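Local coordinates for protein transketolase (Campylobacter jejuni, PDB 3L84) that belongs to the transketolase family, whose two-subunit enzymes hold thiamine diphosphate between a diphosphate-binding and a pyrimidine-binding domain at the subunit interface, at residues Arg390-Asn398 against Phe410-Leu421. Residues are numbered along the deposited sequence; the frame is centred on the assembly and turned at random.
Sequences REHAMAAIN and FSATFFIFSEYL
E391, in the first turn of helix 391-404, reaches across to three side chains of strand 408-414 and the turn and helix after it. Its CB lies 3.8 Å from Y420 CB. CG passes T413 OG1, and a bend at chi2 (86°) then splits the carboxylate between two neighbours. OE1 rests 3.6 Å from Y420 CD2, with carboxylate and ring planes 49° apart, while OE2 faces F417 CB and accepts from a water 2.7 Å away. The same water takes a hydrogen bond from T413 OG1, so the acid is joined to the end of strand 408-414 through solvent. L421 sits as a knob among E391, H392, M394 and A395, its CB 3.8 Å from A395 CB. Selenomethionine M394 runs extended until a bend at chi3 brings CE to A412 O and to within 3.8 Å of L421 CD2. H392 lays one ring face over Y420 O of its own chain, and its ring also meets Y420 of the second subunit edge-to-face; OH of this chain's Y420 is hydrogen-bonded to L116 O of the second subunit. Helix and strand run nearly antiparallel (167°), as in the α/β layering of the pyrimidine-binding domain. The contact thus sets a small apolar patch around L421 beside a buried carboxylate that reaches T413 through a single water.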
# COMPACT_ATOMS: atom_id res chain seq x y z
N ARG A 390 -9.85 -3.22 -6.15
CA ARG A 390 -8.67 -4.06 -5.99
C ARG A 390 -7.45 -3.36 -6.56
O ARG A 390 -6.84 -3.80 -7.54
CB ARG A 390 -8.87 -5.41 -6.72
CG ARG A 390 -10.04 -6.25 -6.27
CD ARG A 390 -10.07 -7.54 -7.05
NE ARG A 390 -11.23 -8.38 -6.79
CZ ARG A 390 -12.32 -8.42 -7.53
NH1 ARG A 390 -12.49 -7.68 -8.60
NH2 ARG A 390 -13.27 -9.29 -7.19
N GLU A 391 -7.11 -2.23 -6.01
CA GLU A 391 -6.04 -1.43 -6.60
C GLU A 391 -4.74 -2.20 -6.69
O GLU A 391 -4.03 -2.12 -7.69
CB GLU A 391 -5.80 -0.12 -5.82
CG GLU A 391 -6.94 0.87 -5.81
CD GLU A 391 -7.94 0.61 -4.70
OE1 GLU A 391 -7.78 -0.34 -3.89
OE2 GLU A 391 -8.91 1.41 -4.62
N HIS A 392 -4.41 -2.89 -5.61
CA HIS A 392 -3.09 -3.53 -5.54
C HIS A 392 -2.99 -4.66 -6.55
O HIS A 392 -2.03 -4.72 -7.34
CB HIS A 392 -2.84 -3.99 -4.13
CG HIS A 392 -1.44 -4.26 -3.74
ND1 HIS A 392 -0.30 -4.01 -4.48
CD2 HIS A 392 -1.02 -4.75 -2.55
CE1 HIS A 392 0.76 -4.35 -3.74
NE2 HIS A 392 0.34 -4.82 -2.59
N ALA A 393 -3.95 -5.57 -6.56
CA ALA A 393 -3.95 -6.65 -7.55
C ALA A 393 -4.02 -6.07 -8.96
O ALA A 393 -3.40 -6.62 -9.86
CB ALA A 393 -5.11 -7.62 -7.29
N MSE A 394 -4.77 -5.00 -9.18
CA MSE A 394 -4.80 -4.39 -10.52
C MSE A 394 -3.40 -4.07 -11.01
O MSE A 394 -3.00 -4.42 -12.15
CB MSE A 394 -5.64 -3.10 -10.51
CG MSE A 394 -5.50 -2.28 -11.77
SE MSE A 394 -6.63 -0.70 -11.76
CE MSE A 394 -5.68 0.30 -10.35
N ALA A 395 -2.64 -3.38 -10.18
CA ALA A 395 -1.29 -3.01 -10.62
C ALA A 395 -0.39 -4.23 -10.83
O ALA A 395 0.39 -4.25 -11.79
CB ALA A 395 -0.67 -2.03 -9.60
N ALA A 396 -0.43 -5.23 -9.97
CA ALA A 396 0.38 -6.44 -10.12
C ALA A 396 -0.05 -7.23 -11.35
O ALA A 396 0.78 -7.81 -12.07
CB ALA A 396 0.33 -7.29 -8.83
N ILE A 397 -1.34 -7.28 -11.62
CA ILE A 397 -1.86 -7.94 -12.85
C ILE A 397 -1.36 -7.22 -14.09
O ILE A 397 -0.87 -7.84 -15.03
CB ILE A 397 -3.41 -7.97 -12.83
CG1 ILE A 397 -3.90 -9.07 -11.90
CG2 ILE A 397 -4.02 -8.11 -14.25
CD1 ILE A 397 -5.34 -8.99 -11.44
N ASN A 398 -1.42 -5.88 -14.07
CA ASN A 398 -0.96 -5.13 -15.23
C ASN A 398 0.55 -5.15 -15.38
O ASN A 398 1.04 -5.08 -16.51
CB ASN A 398 -1.52 -3.71 -15.17
CG ASN A 398 -2.91 -3.58 -15.74
OD1 ASN A 398 -3.59 -2.52 -15.50
ND2 ASN A 398 -3.34 -4.52 -16.50
N PHE A 410 -2.73 0.05 -18.89
CA PHE A 410 -2.86 1.14 -17.91
C PHE A 410 -3.73 0.73 -16.75
O PHE A 410 -4.68 -0.03 -16.87
CB PHE A 410 -3.39 2.47 -18.55
CG PHE A 410 -4.84 2.44 -18.99
CD1 PHE A 410 -5.87 2.71 -18.08
CD2 PHE A 410 -5.16 2.10 -20.28
CE1 PHE A 410 -7.20 2.67 -18.50
CE2 PHE A 410 -6.49 2.06 -20.70
CZ PHE A 410 -7.49 2.35 -19.80
N SER A 411 -3.33 1.22 -15.56
CA SER A 411 -4.02 1.04 -14.27
C SER A 411 -4.51 2.38 -13.80
O SER A 411 -3.74 3.34 -13.82
CB SER A 411 -3.04 0.51 -13.20
OG SER A 411 -2.50 -0.75 -13.58
N ALA A 412 -5.77 2.49 -13.36
CA ALA A 412 -6.35 3.76 -12.96
C ALA A 412 -7.01 3.71 -11.62
O ALA A 412 -7.73 2.76 -11.30
CB ALA A 412 -7.33 4.28 -14.04
N THR A 413 -6.82 4.77 -10.84
CA THR A 413 -7.56 5.01 -9.61
C THR A 413 -7.40 6.48 -9.22
O THR A 413 -6.75 7.27 -9.93
CB THR A 413 -7.10 4.05 -8.47
OG1 THR A 413 -7.92 4.24 -7.31
CG2 THR A 413 -5.62 4.24 -8.09
N PHE A 414 -8.01 6.87 -8.12
CA PHE A 414 -7.74 8.19 -7.58
C PHE A 414 -6.31 8.24 -7.07
O PHE A 414 -5.77 7.25 -6.52
CB PHE A 414 -8.63 8.48 -6.36
CG PHE A 414 -10.12 8.67 -6.65
CD1 PHE A 414 -10.58 9.19 -7.84
CD2 PHE A 414 -11.06 8.34 -5.67
CE1 PHE A 414 -11.94 9.37 -8.07
CE2 PHE A 414 -12.42 8.55 -5.91
CZ PHE A 414 -12.84 9.07 -7.09
N PHE A 415 -5.69 9.41 -7.15
CA PHE A 415 -4.30 9.55 -6.71
C PHE A 415 -4.15 9.18 -5.23
O PHE A 415 -3.13 8.62 -4.84
CB PHE A 415 -3.83 10.99 -6.98
CG PHE A 415 -2.34 11.24 -6.88
CD1 PHE A 415 -1.40 10.26 -7.19
CD2 PHE A 415 -1.88 12.50 -6.54
CE1 PHE A 415 -0.04 10.55 -7.16
CE2 PHE A 415 -0.53 12.79 -6.53
CZ PHE A 415 0.36 11.82 -6.82
N ILE A 416 -5.13 9.45 -4.37
CA ILE A 416 -4.95 9.08 -2.99
C ILE A 416 -4.82 7.56 -2.83
O ILE A 416 -4.08 7.07 -1.96
CB ILE A 416 -6.12 9.61 -2.13
CG1 ILE A 416 -5.87 9.36 -0.65
CG2 ILE A 416 -7.46 9.04 -2.54
CD1 ILE A 416 -4.54 9.93 -0.12
N PHE A 417 -5.45 6.77 -3.68
CA PHE A 417 -5.41 5.32 -3.63
C PHE A 417 -4.26 4.72 -4.40
O PHE A 417 -4.09 3.48 -4.42
CB PHE A 417 -6.78 4.69 -3.98
CG PHE A 417 -7.87 5.21 -3.16
CD1 PHE A 417 -7.65 5.49 -1.79
CD2 PHE A 417 -9.09 5.51 -3.72
CE1 PHE A 417 -8.67 6.03 -0.98
CE2 PHE A 417 -10.11 6.07 -2.89
CZ PHE A 417 -9.87 6.33 -1.57
N SER A 418 -3.40 5.56 -4.97
CA SER A 418 -2.09 5.09 -5.42
C SER A 418 -1.37 4.38 -4.28
O SER A 418 -0.57 3.47 -4.50
CB SER A 418 -1.21 6.23 -5.95
OG SER A 418 -0.86 7.14 -4.93
N GLU A 419 -1.65 4.79 -3.05
CA GLU A 419 -0.95 4.19 -1.90
C GLU A 419 -1.32 2.73 -1.73
O GLU A 419 -0.52 1.96 -1.18
CB GLU A 419 -1.21 4.97 -0.62
CG GLU A 419 -0.73 6.39 -0.74
CD GLU A 419 -0.53 7.13 0.56
OE1 GLU A 419 -1.25 6.85 1.54
OE2 GLU A 419 0.36 8.00 0.60
N TYR A 420 -2.51 2.32 -2.16
CA TYR A 420 -2.89 0.90 -2.08
C TYR A 420 -2.11 0.07 -3.06
O TYR A 420 -1.96 -1.14 -2.80
CB TYR A 420 -4.39 0.72 -2.35
CG TYR A 420 -5.34 0.98 -1.20
CD1 TYR A 420 -5.51 2.23 -0.66
CD2 TYR A 420 -6.15 -0.05 -0.71
CE1 TYR A 420 -6.42 2.46 0.37
CE2 TYR A 420 -7.07 0.16 0.32
CZ TYR A 420 -7.22 1.42 0.84
OH TYR A 420 -8.15 1.64 1.87
N LEU A 421 -1.62 0.64 -4.16
CA LEU A 421 -0.91 -0.11 -5.21
C LEU A 421 0.59 0.16 -5.30
O LEU A 421 1.29 -0.43 -6.15
CB LEU A 421 -1.60 0.03 -6.59
CG LEU A 421 -1.75 1.45 -7.14
CD1 LEU A 421 -0.43 2.12 -7.53
CD2 LEU A 421 -2.69 1.41 -8.36
O HOH W 1 -10.08 2.63 -6.71